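Local coordinates for protein probable endonuclease 4 (Thermotoga maritima, PDB 4HNO) that probably uses bound metal ions to cut the DNA backbone at apurinic or apyrimidinic sites during base excision repair, leaving a 3'-hydroxyl and a 5'-terminal sugar phosphate, at residues 11-16 against 32-37; 40-45 against 88-93; 234-239 against 276-281. One frame throughout, in Å; residues are numbered along the deposited sequence.

Contact 1: 11-16 against 32-37; sequences MPISKG and FQIFPH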
loop_
_atom_site.group_PDB
_atom_site.type_symbol
_atom_site.label_atom_id
_atom_site.label_comp_id
_atom_site.label_asym_id
_atom_site.label_seq_id
_atom_site.Cartn_x
_atom_site.Cartn_y
_atom_site.Cartn_z
ATOM N N MET A 11 -11.253 0.434 0.690
ATOM C CA MET A 11 -12.693 0.258 0.607
ATOM C C MET A 11 -13.117 -1.049 1.230
ATOM O O MET A 11 -12.442 -2.063 1.068
ATOM C CB MET A 11 -13.135 0.232 -0.860
ATOM C CG MET A 11 -12.704 1.436 -1.674
ATOM S SD MET A 11 -13.318 3.020 -1.083
ATOM C CE MET A 11 -15.062 2.854 -1.554
ATOM N N PRO A 12 -14.285 -1.074 1.874
ATOM C CA PRO A 12 -14.778 -2.317 2.457
ATOM C C PRO A 12 -15.279 -3.296 1.398
ATOM O O PRO A 12 -15.867 -2.917 0.382
ATOM C CB PRO A 12 -15.927 -1.850 3.340
ATOM C CG PRO A 12 -16.376 -0.582 2.719
ATOM C CD PRO A 12 -15.164 0.066 2.167
ATOM N N ILE A 13 -15.059 -4.574 1.658
ATOM C CA ILE A 13 -15.497 -5.636 0.758
ATOM C C ILE A 13 -16.651 -6.466 1.316
ATOM O O ILE A 13 -17.096 -7.400 0.663
ATOM C CB ILE A 13 -14.334 -6.598 0.392
ATOM C CG1 ILE A 13 -13.768 -7.263 1.643
ATOM C CG2 ILE A 13 -13.264 -5.856 -0.393
ATOM C CD1 ILE A 13 -12.816 -8.399 1.348
ATOM N N SER A 14 -17.128 -6.144 2.510
ATOM C CA SER A 14 -18.069 -7.022 3.206
ATOM C C SER A 14 -19.397 -7.201 2.466
ATOM O O SER A 14 -20.056 -8.217 2.638
ATOM C CB SER A 14 -18.318 -6.523 4.632
ATOM O OG SER A 14 -18.913 -5.239 4.627
ATOM N N LYS A 15 -19.783 -6.221 1.652
ATOM C CA LYS A 15 -21.006 -6.327 0.866
ATOM C C LYS A 15 -20.752 -6.883 -0.532
ATOM O O LYS A 15 -21.665 -6.944 -1.354
ATOM C CB LYS A 15 -21.708 -4.972 0.778
ATOM C CG LYS A 15 -22.240 -4.474 2.102
ATOM C CD LYS A 15 -23.218 -3.332 1.888
ATOM C CE LYS A 15 -23.561 -2.624 3.189
ATOM N NZ LYS A 15 -23.888 -1.187 2.960
ATOM N N GLY A 16 -19.516 -7.308 -0.778
ATOM C CA GLY A 16 -19.127 -7.878 -2.055
ATOM C C GLY A 16 -18.081 -7.037 -2.768
ATOM O O GLY A 16 -18.106 -5.801 -2.710
ATOM N N PHE A 32 -8.639 2.478 -5.883
ATOM C CA PHE A 32 -9.012 1.904 -4.598
ATOM C C PHE A 32 -8.035 0.839 -4.166
ATOM O O PHE A 32 -7.291 0.286 -4.992
ATOM C CB PHE A 32 -10.439 1.298 -4.608
ATOM C CG PHE A 32 -10.654 0.179 -5.603
ATOM C CD1 PHE A 32 -10.243 -1.106 -5.326
ATOM C CD2 PHE A 32 -11.333 0.416 -6.781
ATOM C CE1 PHE A 32 -10.483 -2.130 -6.227
ATOM C CE2 PHE A 32 -11.572 -0.599 -7.680
ATOM C CZ PHE A 32 -11.156 -1.869 -7.402
ATOM N N GLN A 33 -8.083 0.548 -2.870
ATOM C CA GLN A 33 -7.432 -0.623 -2.292
ATOM C C GLN A 33 -8.486 -1.424 -1.542
ATOM O O GLN A 33 -9.390 -0.847 -0.950
ATOM C CB GLN A 33 -6.301 -0.189 -1.357
ATOM C CG GLN A 33 -5.571 -1.335 -0.671
ATOM C CD GLN A 33 -4.425 -0.789 0.145
ATOM O OE1 GLN A 33 -3.283 -0.768 -0.301
ATOM N NE2 GLN A 33 -4.756 -0.323 1.334
ATOM N N ILE A 34 -8.343 -2.743 -1.574
ATOM C CA ILE A 34 -9.226 -3.653 -0.855
ATOM C C ILE A 34 -8.400 -4.748 -0.219
ATOM O O ILE A 34 -7.328 -5.097 -0.691
ATOM C CB ILE A 34 -10.267 -4.298 -1.793
ATOM C CG1 ILE A 34 -9.624 -4.824 -3.077
ATOM C CG2 ILE A 34 -11.352 -3.285 -2.144
ATOM C CD1 ILE A 34 -10.499 -5.808 -3.875
ATOM N N PHE A 35 -8.925 -5.355 0.841
ATOM C CA PHE A 35 -8.413 -6.652 1.284
ATOM C C PHE A 35 -8.903 -7.734 0.302
ATOM O O PHE A 35 -9.903 -7.558 -0.370
ATOM C CB PHE A 35 -8.859 -6.971 2.710
ATOM C CG PHE A 35 -8.169 -6.137 3.770
ATOM C CD1 PHE A 35 -8.909 -5.376 4.645
ATOM C CD2 PHE A 35 -6.791 -6.150 3.915
ATOM C CE1 PHE A 35 -8.272 -4.631 5.642
ATOM C CE2 PHE A 35 -6.161 -5.402 4.888
ATOM C CZ PHE A 35 -6.899 -4.642 5.751
ATOM N N PRO A 36 -8.223 -8.876 0.253
ATOM C CA PRO A 36 -8.623 -9.944 -0.677
ATOM C C PRO A 36 -9.614 -10.926 -0.067
ATOM O O PRO A 36 -10.090 -11.804 -0.762
ATOM C CB PRO A 36 -7.289 -10.633 -1.017
ATOM C CG PRO A 36 -6.310 -10.149 -0.001
ATOM C CD PRO A 36 -6.918 -9.147 0.871
ATOM N N HIS A 37 -9.890 -10.788 1.219
ATOM C CA HIS A 37 -10.701 -11.722 1.971
ATOM C C HIS A 37 -10.923 -11.099 3.339
ATOM O O HIS A 37 -10.314 -10.081 3.677
ATOM C CB HIS A 37 -9.968 -13.071 2.117
ATOM C CG HIS A 37 -8.604 -12.941 2.712
ATOM N ND1 HIS A 37 -8.380 -12.678 4.044
ATOM C CD2 HIS A 37 -7.387 -13.002 2.129
ATOM C CE1 HIS A 37 -7.077 -12.574 4.244
ATOM N NE2 HIS A 37 -6.451 -12.757 3.098
HETATM O O HOH W 1 -11.200 -4.219 2.233
#

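Contact 2: 40-45 against 88-93; sequences RSWSAK and QKSVEL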
loop_
_atom_site.group_PDB
_atom_site.type_symbol
_atom_site.label_atom_id
_atom_site.label_comp_id
_atom_site.label_asym_id
_atom_site.label_seq_id
_atom_site.Cartn_x
_atom_site.Cartn_y
_atom_site.Cartn_z
ATOM N N ARG A 40 -9.958 -14.842 9.268
ATOM C CA ARG A 40 -9.400 -14.570 10.583
ATOM C C ARG A 40 -8.311 -15.542 10.925
ATOM O O ARG A 40 -7.798 -15.524 12.043
ATOM C CB ARG A 40 -10.482 -14.628 11.631
ATOM C CG ARG A 40 -11.247 -13.354 11.671
ATOM C CD ARG A 40 -12.653 -13.625 12.066
ATOM N NE ARG A 40 -12.776 -13.944 13.481
ATOM C CZ ARG A 40 -13.945 -14.106 14.089
ATOM N NH1 ARG A 40 -15.070 -14.009 13.392
ATOM N NH2 ARG A 40 -14.000 -14.353 15.394
ATOM N N SER A 41 -7.982 -16.419 9.998
ATOM C CA SER A 41 -6.905 -17.369 10.243
ATOM C C SER A 41 -6.201 -17.632 8.909
ATOM O O SER A 41 -6.162 -16.764 8.028
ATOM C CB SER A 41 -7.414 -18.649 10.958
ATOM O OG SER A 41 -6.368 -19.568 11.325
ATOM N N TRP A 42 -5.625 -18.813 8.797
ATOM C CA TRP A 42 -4.632 -19.060 7.790
ATOM C C TRP A 42 -5.181 -19.570 6.460
ATOM O O TRP A 42 -4.402 -19.805 5.548
ATOM C CB TRP A 42 -3.617 -20.028 8.362
ATOM C CG TRP A 42 -2.803 -19.443 9.465
ATOM C CD1 TRP A 42 -2.797 -19.816 10.774
ATOM C CD2 TRP A 42 -1.861 -18.383 9.339
ATOM N NE1 TRP A 42 -1.896 -19.066 11.460
ATOM C CE2 TRP A 42 -1.302 -18.180 10.601
ATOM C CE3 TRP A 42 -1.415 -17.603 8.265
ATOM C CZ2 TRP A 42 -0.330 -17.212 10.838
ATOM C CZ3 TRP A 42 -0.455 -16.653 8.500
ATOM C CH2 TRP A 42 0.088 -16.469 9.776
ATOM N N SER A 43 -6.493 -19.687 6.333
ATOM C CA SER A 43 -7.107 -20.088 5.076
ATOM C C SER A 43 -8.069 -19.008 4.609
ATOM O O SER A 43 -8.698 -18.326 5.417
ATOM C CB SER A 43 -7.821 -21.424 5.211
ATOM O OG SER A 43 -8.853 -21.342 6.161
ATOM N N ALA A 44 -8.151 -18.831 3.303
ATOM C CA ALA A 44 -9.064 -17.866 2.725
ATOM C C ALA A 44 -9.720 -18.477 1.490
ATOM O O ALA A 44 -9.075 -19.126 0.667
ATOM C CB ALA A 44 -8.342 -16.584 2.322
ATOM N N LYS A 45 -11.002 -18.217 1.344
ATOM C CA LYS A 45 -11.721 -18.605 0.145
ATOM C C LYS A 45 -11.378 -17.699 -1.026
ATOM O O LYS A 45 -11.000 -16.525 -0.882
ATOM C CB LYS A 45 -13.225 -18.534 0.378
ATOM C CG LYS A 45 -13.733 -19.566 1.360
ATOM C CD LYS A 45 -15.247 -19.520 1.484
ATOM C CE LYS A 45 -15.695 -19.994 2.856
ATOM N NZ LYS A 45 -17.160 -20.231 2.930
ATOM N N GLN A 88 5.646 -20.643 7.277
ATOM C CA GLN A 88 5.041 -21.521 6.274
ATOM C C GLN A 88 3.594 -21.160 5.988
ATOM O O GLN A 88 3.172 -21.126 4.831
ATOM C CB GLN A 88 5.096 -22.979 6.705
ATOM C CG GLN A 88 6.477 -23.609 6.661
ATOM C CD GLN A 88 6.339 -25.117 6.693
ATOM O OE1 GLN A 88 5.615 -25.693 5.889
ATOM N NE2 GLN A 88 7.008 -25.770 7.622
ATOM N N LYS A 89 2.820 -20.932 7.042
ATOM C CA LYS A 89 1.429 -20.603 6.842
ATOM C C LYS A 89 1.273 -19.263 6.125
ATOM O O LYS A 89 0.347 -19.068 5.334
ATOM C CB LYS A 89 0.698 -20.615 8.180
ATOM C CG LYS A 89 0.607 -22.017 8.795
ATOM C CD LYS A 89 0.027 -21.951 10.201
ATOM C CE LYS A 89 0.133 -23.243 11.028
ATOM N NZ LYS A 89 -0.249 -24.473 10.349
ATOM N N SER A 90 2.182 -18.337 6.408
ATOM C CA SER A 90 2.211 -17.042 5.739
ATOM C C SER A 90 2.488 -17.197 4.250
ATOM O O SER A 90 1.827 -16.554 3.427
ATOM C CB SER A 90 3.276 -16.154 6.377
ATOM O OG SER A 90 2.907 -15.747 7.680
ATOM N N VAL A 91 3.455 -18.029 3.892
ATOM C CA VAL A 91 3.738 -18.269 2.488
ATOM C C VAL A 91 2.503 -18.831 1.785
ATOM O O VAL A 91 2.133 -18.388 0.694
ATOM C CB VAL A 91 4.944 -19.212 2.338
ATOM C CG1 VAL A 91 5.056 -19.771 0.925
ATOM C CG2 VAL A 91 6.220 -18.508 2.751
ATOM N N GLU A 92 1.849 -19.812 2.401
ATOM C CA GLU A 92 0.711 -20.427 1.741
ATOM C C GLU A 92 -0.463 -19.470 1.625
ATOM O O GLU A 92 -1.161 -19.466 0.615
ATOM C CB GLU A 92 0.310 -21.732 2.421
ATOM C CG GLU A 92 1.379 -22.813 2.300
ATOM C CD GLU A 92 1.770 -23.129 0.865
ATOM O OE1 GLU A 92 0.861 -23.276 0.019
ATOM O OE2 GLU A 92 2.995 -23.179 0.575
ATOM N N LEU A 93 -0.698 -18.653 2.644
ATOM C CA LEU A 93 -1.792 -17.705 2.555
ATOM C C LEU A 93 -1.473 -16.610 1.537
ATOM O O LEU A 93 -2.356 -16.165 0.815
ATOM C CB LEU A 93 -2.147 -17.116 3.924
ATOM C CG LEU A 93 -3.355 -16.178 3.927
ATOM C CD1 LEU A 93 -4.598 -16.828 3.382
ATOM C CD2 LEU A 93 -3.576 -15.652 5.334
HETATM O O HOH W 2 -1.858 -20.902 5.203
#

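Contact 3: 234-239 against 276-281; sequences ERIGSG and KKVFEI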
loop_
_atom_site.group_PDB
_atom_site.type_symbol
_atom_site.label_atom_id
_atom_site.label_comp_id
_atom_site.label_asym_id
_atom_site.label_seq_id
_atom_site.Cartn_x
_atom_site.Cartn_y
_atom_site.Cartn_z
ATOM N N GLU A 234 -3.953 9.642 10.600
ATOM C CA GLU A 234 -4.852 10.750 10.865
ATOM C C GLU A 234 -5.447 11.222 9.535
ATOM O O GLU A 234 -4.854 11.073 8.462
ATOM C CB GLU A 234 -4.093 11.881 11.596
ATOM C CG GLU A 234 -4.909 13.128 11.952
ATOM C CD GLU A 234 -6.102 12.812 12.823
ATOM O OE1 GLU A 234 -6.015 13.084 14.033
ATOM O OE2 GLU A 234 -7.120 12.293 12.297
ATOM N N ARG A 235 -6.635 11.807 9.652
ATOM C CA ARG A 235 -7.336 12.419 8.536
ATOM C C ARG A 235 -6.491 13.498 7.872
ATOM O O ARG A 235 -5.761 14.227 8.537
ATOM C CB ARG A 235 -8.653 13.019 9.043
ATOM C CG ARG A 235 -9.487 11.940 9.734
ATOM C CD ARG A 235 -10.935 12.216 9.849
ATOM N NE ARG A 235 -11.517 12.524 8.562
ATOM C CZ ARG A 235 -12.730 13.023 8.442
ATOM N NH1 ARG A 235 -13.470 13.232 9.523
ATOM N NH2 ARG A 235 -13.195 13.314 7.253
ATOM N N ILE A 236 -6.606 13.607 6.555
ATOM C CA ILE A 236 -5.788 14.547 5.798
ATOM C C ILE A 236 -6.002 15.957 6.310
ATOM O O ILE A 236 -7.130 16.466 6.338
ATOM C CB ILE A 236 -6.140 14.500 4.295
ATOM C CG1 ILE A 236 -5.947 13.085 3.714
ATOM C CG2 ILE A 236 -5.324 15.536 3.529
ATOM C CD1 ILE A 236 -4.581 12.530 3.901
ATOM N N GLY A 237 -4.905 16.600 6.700
ATOM C CA GLY A 237 -4.955 17.972 7.171
ATOM C C GLY A 237 -5.152 18.117 8.665
ATOM O O GLY A 237 -5.044 19.215 9.188
ATOM N N SER A 238 -5.434 17.018 9.354
ATOM C CA SER A 238 -5.701 17.067 10.779
ATOM C C SER A 238 -4.528 16.644 11.636
ATOM O O SER A 238 -4.637 16.656 12.859
ATOM C CB SER A 238 -6.918 16.227 11.123
ATOM O OG SER A 238 -8.065 16.840 10.588
ATOM N N GLY A 239 -3.414 16.279 11.012
ATOM C CA GLY A 239 -2.270 15.787 11.757
ATOM C C GLY A 239 -1.022 16.607 11.548
ATOM O O GLY A 239 -1.054 17.770 11.146
ATOM N N LYS A 276 -12.244 15.388 -0.793
ATOM C CA LYS A 276 -12.568 16.797 -0.966
ATOM C C LYS A 276 -11.475 17.674 -0.367
ATOM O O LYS A 276 -11.122 18.689 -0.954
ATOM C CB LYS A 276 -13.907 17.108 -0.319
ATOM C CG LYS A 276 -15.094 16.620 -1.126
ATOM C CD LYS A 276 -16.415 16.966 -0.453
ATOM C CE LYS A 276 -17.595 16.351 -1.194
ATOM N NZ LYS A 276 -17.597 14.862 -1.113
ATOM N N LYS A 277 -10.954 17.300 0.802
ATOM C CA LYS A 277 -9.879 18.063 1.439
ATOM C C LYS A 277 -8.628 18.101 0.560
ATOM O O LYS A 277 -7.978 19.135 0.457
ATOM C CB LYS A 277 -9.563 17.467 2.811
ATOM C CG LYS A 277 -8.473 18.181 3.593
ATOM C CD LYS A 277 -8.877 19.595 3.949
ATOM C CE LYS A 277 -8.109 20.096 5.157
ATOM N NZ LYS A 277 -8.610 21.423 5.600
ATOM N N VAL A 278 -8.266 16.977 -0.049
ATOM C CA VAL A 278 -7.121 16.963 -0.946
ATOM C C VAL A 278 -7.294 17.992 -2.061
ATOM O O VAL A 278 -6.386 18.771 -2.346
ATOM C CB VAL A 278 -6.887 15.554 -1.518
ATOM C CG1 VAL A 278 -5.888 15.587 -2.661
ATOM C CG2 VAL A 278 -6.423 14.628 -0.395
ATOM N N PHE A 279 -8.457 18.005 -2.691
ATOM C CA PHE A 279 -8.684 18.975 -3.740
ATOM C C PHE A 279 -8.757 20.404 -3.210
ATOM O O PHE A 279 -8.324 21.334 -3.896
ATOM C CB PHE A 279 -9.890 18.570 -4.583
ATOM C CG PHE A 279 -9.614 17.370 -5.440
ATOM C CD1 PHE A 279 -10.224 16.160 -5.183
ATOM C CD2 PHE A 279 -8.679 17.440 -6.458
ATOM C CE1 PHE A 279 -9.938 15.045 -5.959
ATOM C CE2 PHE A 279 -8.394 16.333 -7.230
ATOM C CZ PHE A 279 -9.025 15.137 -6.976
ATOM N N GLU A 280 -9.267 20.580 -1.992
ATOM C CA GLU A 280 -9.263 21.913 -1.361
ATOM C C GLU A 280 -7.831 22.388 -1.176
ATOM O O GLU A 280 -7.537 23.565 -1.390
ATOM C CB GLU A 280 -9.909 21.905 0.026
ATOM C CG GLU A 280 -11.394 21.653 0.122
ATOM C CD GLU A 280 -11.841 21.544 1.575
ATOM O OE1 GLU A 280 -11.415 22.396 2.386
ATOM O OE2 GLU A 280 -12.588 20.598 1.918
ATOM N N ILE A 281 -6.955 21.508 -0.709
ATOM C CA ILE A 281 -5.564 21.871 -0.514
ATOM C C ILE A 281 -4.923 22.269 -1.840
ATOM O O ILE A 281 -4.255 23.293 -1.927
ATOM C CB ILE A 281 -4.777 20.715 0.157
ATOM C CG1 ILE A 281 -5.245 20.539 1.605
ATOM C CG2 ILE A 281 -3.280 20.948 0.084
ATOM C CD1 ILE A 281 -4.781 19.248 2.235
HETATM O O HOH W 3 -7.534 20.818 8.144
#

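Contact 1: 11-16 against 32-37
Ile13 and Ile34 meet where the chain has just left one barrel strand and the next strand is running out. Take Ile13 outward from CB, where the side chain divides. Its CG2 branch goes to the Ile34 side, resting against Ile34 CG2 at 3.7 Å and about as close to CB of that residue, and the two side chains cross at about a right angle. The other branch runs through CG1, placed between the backbone N and the carbonyl carbon (chi1 60°), and ends in CD1. That methyl meets mostly backbone: it lies 3.5 Å from Phe35 O and a little farther from the His37 N.

Ile34 CG2 serves both neighbours, since it also sits 3.6 Å from Met11 O. Met11 packs through the start of its side chain, CG touching Phe32 CB at 3.7 Å, while the sulfur end leads away. Its backbone carries the polar part of the contact. Met11 N donates to Gln33 O over 2.8 Å, with N-H...O at 162°, a bond in line with the parallel pairing of strands 7-10 and 31-34. Beyond that the backbones part and a water fills in, donating to Met11 O (2.7 Å) and accepting from Phe35 N (2.9 Å).

The Gln33 side chain leaves from the other side of the strand, and its amide lies near the metal site: OE1 bonds His218 and NE2 bonds Glu263 and His10, so it is a second-shell residue for two metal ligands of this TIM barrel. On the outer side, Met11 and Phe32 lie against helix 20-26, while strand 31-34 is also paired in parallel with strand 69-72, and Pro36 and His37 reach helix 84-104.

Contact 2: 40-45 against 88-93
In the loop that leads from barrel strand 31-34 to helix 49-61, Trp42 lays its indole across the side chain of Lys89, a residue of helix 84-104. The two side chains cross at about a right angle, and the aliphatic part of the lysine does the touching. Lys89 CB stands 3.5 Å above the indole plane, offset toward the rim, and CD sits over the five-membered ring, 3.7 Å from its centroid and only 14° off the normal, a clear CH-pi contact. The ammonium end bends off at chi4 and leads away. Farther round the indole, Ser90 OG approaches CZ3 obliquely at 3.6 Å; that hydroxyl is already engaged by Ile86 O and Asn78 N.

This is the beta/alpha plan of the TIM barrel: a loop from the end of one strand packs against a helix of the outer layer. Leu93, one helical turn after Lys89, fills the angle between the loop backbone and the indole. Its CG is anti to the backbone N (chi1 -176°). From there the branches separate: CD1 lies 3.7 Å from Trp42 O and also touches Ala44 CB, whereas CD2 lies 4.1 Å from Trp42 CE3 and also near Ser41 O.

No direct hydrogen bond joins the two segments. One water does the work instead, donating to Trp42 O at 2.8 Å and to Lys89 O at 2.9 Å, and the latter carbonyl also accepts the helical bond from Leu93 N. Farther along the loop Ala44 O receives a bond from Lys96, a later residue of the same helix. Trp42, Ala44 and Lys89 each touch a neighbouring molecule in the crystal, while Ser90 and Leu93 are buried.

Contact 3: 234-239 against 276-281
Ile236 packs against three residues of helix 268-284 with a single methyl. Its CG2 reaches Ile281 CD1 at 4.0 Å and Val278 CG2 at 4.2 Å, and also meets the CG of Lys277. CG2 is the branch anti to the backbone N, while the rest of the side chain leads away from the helix; Ile236 also touches Leu219 and Leu262 of strands 214-222 and 260-262. The closest approach is to backbone: Lys277 CG lies 3.5 Å from Ile236 O, and the two side chains slide past each other in opposite directions.

Ile236 and Gly237 are the two central residues of a type II beta turn, closed by Ser238 N to Arg235 O (2.9 Å). Gly237 has the positive phi (91°) of the third position, where a CB would be jammed against the carbonyl O of the residue before. Two acidic side chains hold the turn's N-H groups, Asp274 at Ile236 N and Asp221 at Gly237 N. The turn begins two residues after the metal ligand His233 and packs against the last helix of the TIM barrel.

The Gly237 side is looser. Lys277 is modelled in two conformers; in the one described, NZ gives a hydrogen bond to a water at 2.8 Å, which makes only a weak one to Gly237 O (3.1 Å), and forms a salt bridge with Glu243.

How the contacts relate
Contacts 1 and 2 are neighbours, with centres 18 Å apart: the chain runs from one into the other, and His37 CG packs on Ala44 CB at 3.7 Å. Contact 3 stands apart, its centre 23 Å from that of contact 1 and 36 Å from that of contact 2, on the other side of the chain's centre from contact 2. The metals lie nearest contact 1, where the Gln33 side chain is about 6 Å from a bound zinc; the side chain of Ile236 in contact 3 is about 11 Å from one. Contact 1 reaches the metal site through a second-shell side chain, contact 3 through the chain itself. Contact 2 is peripheral, the Leu93 side chain about 11 Å from that of His72.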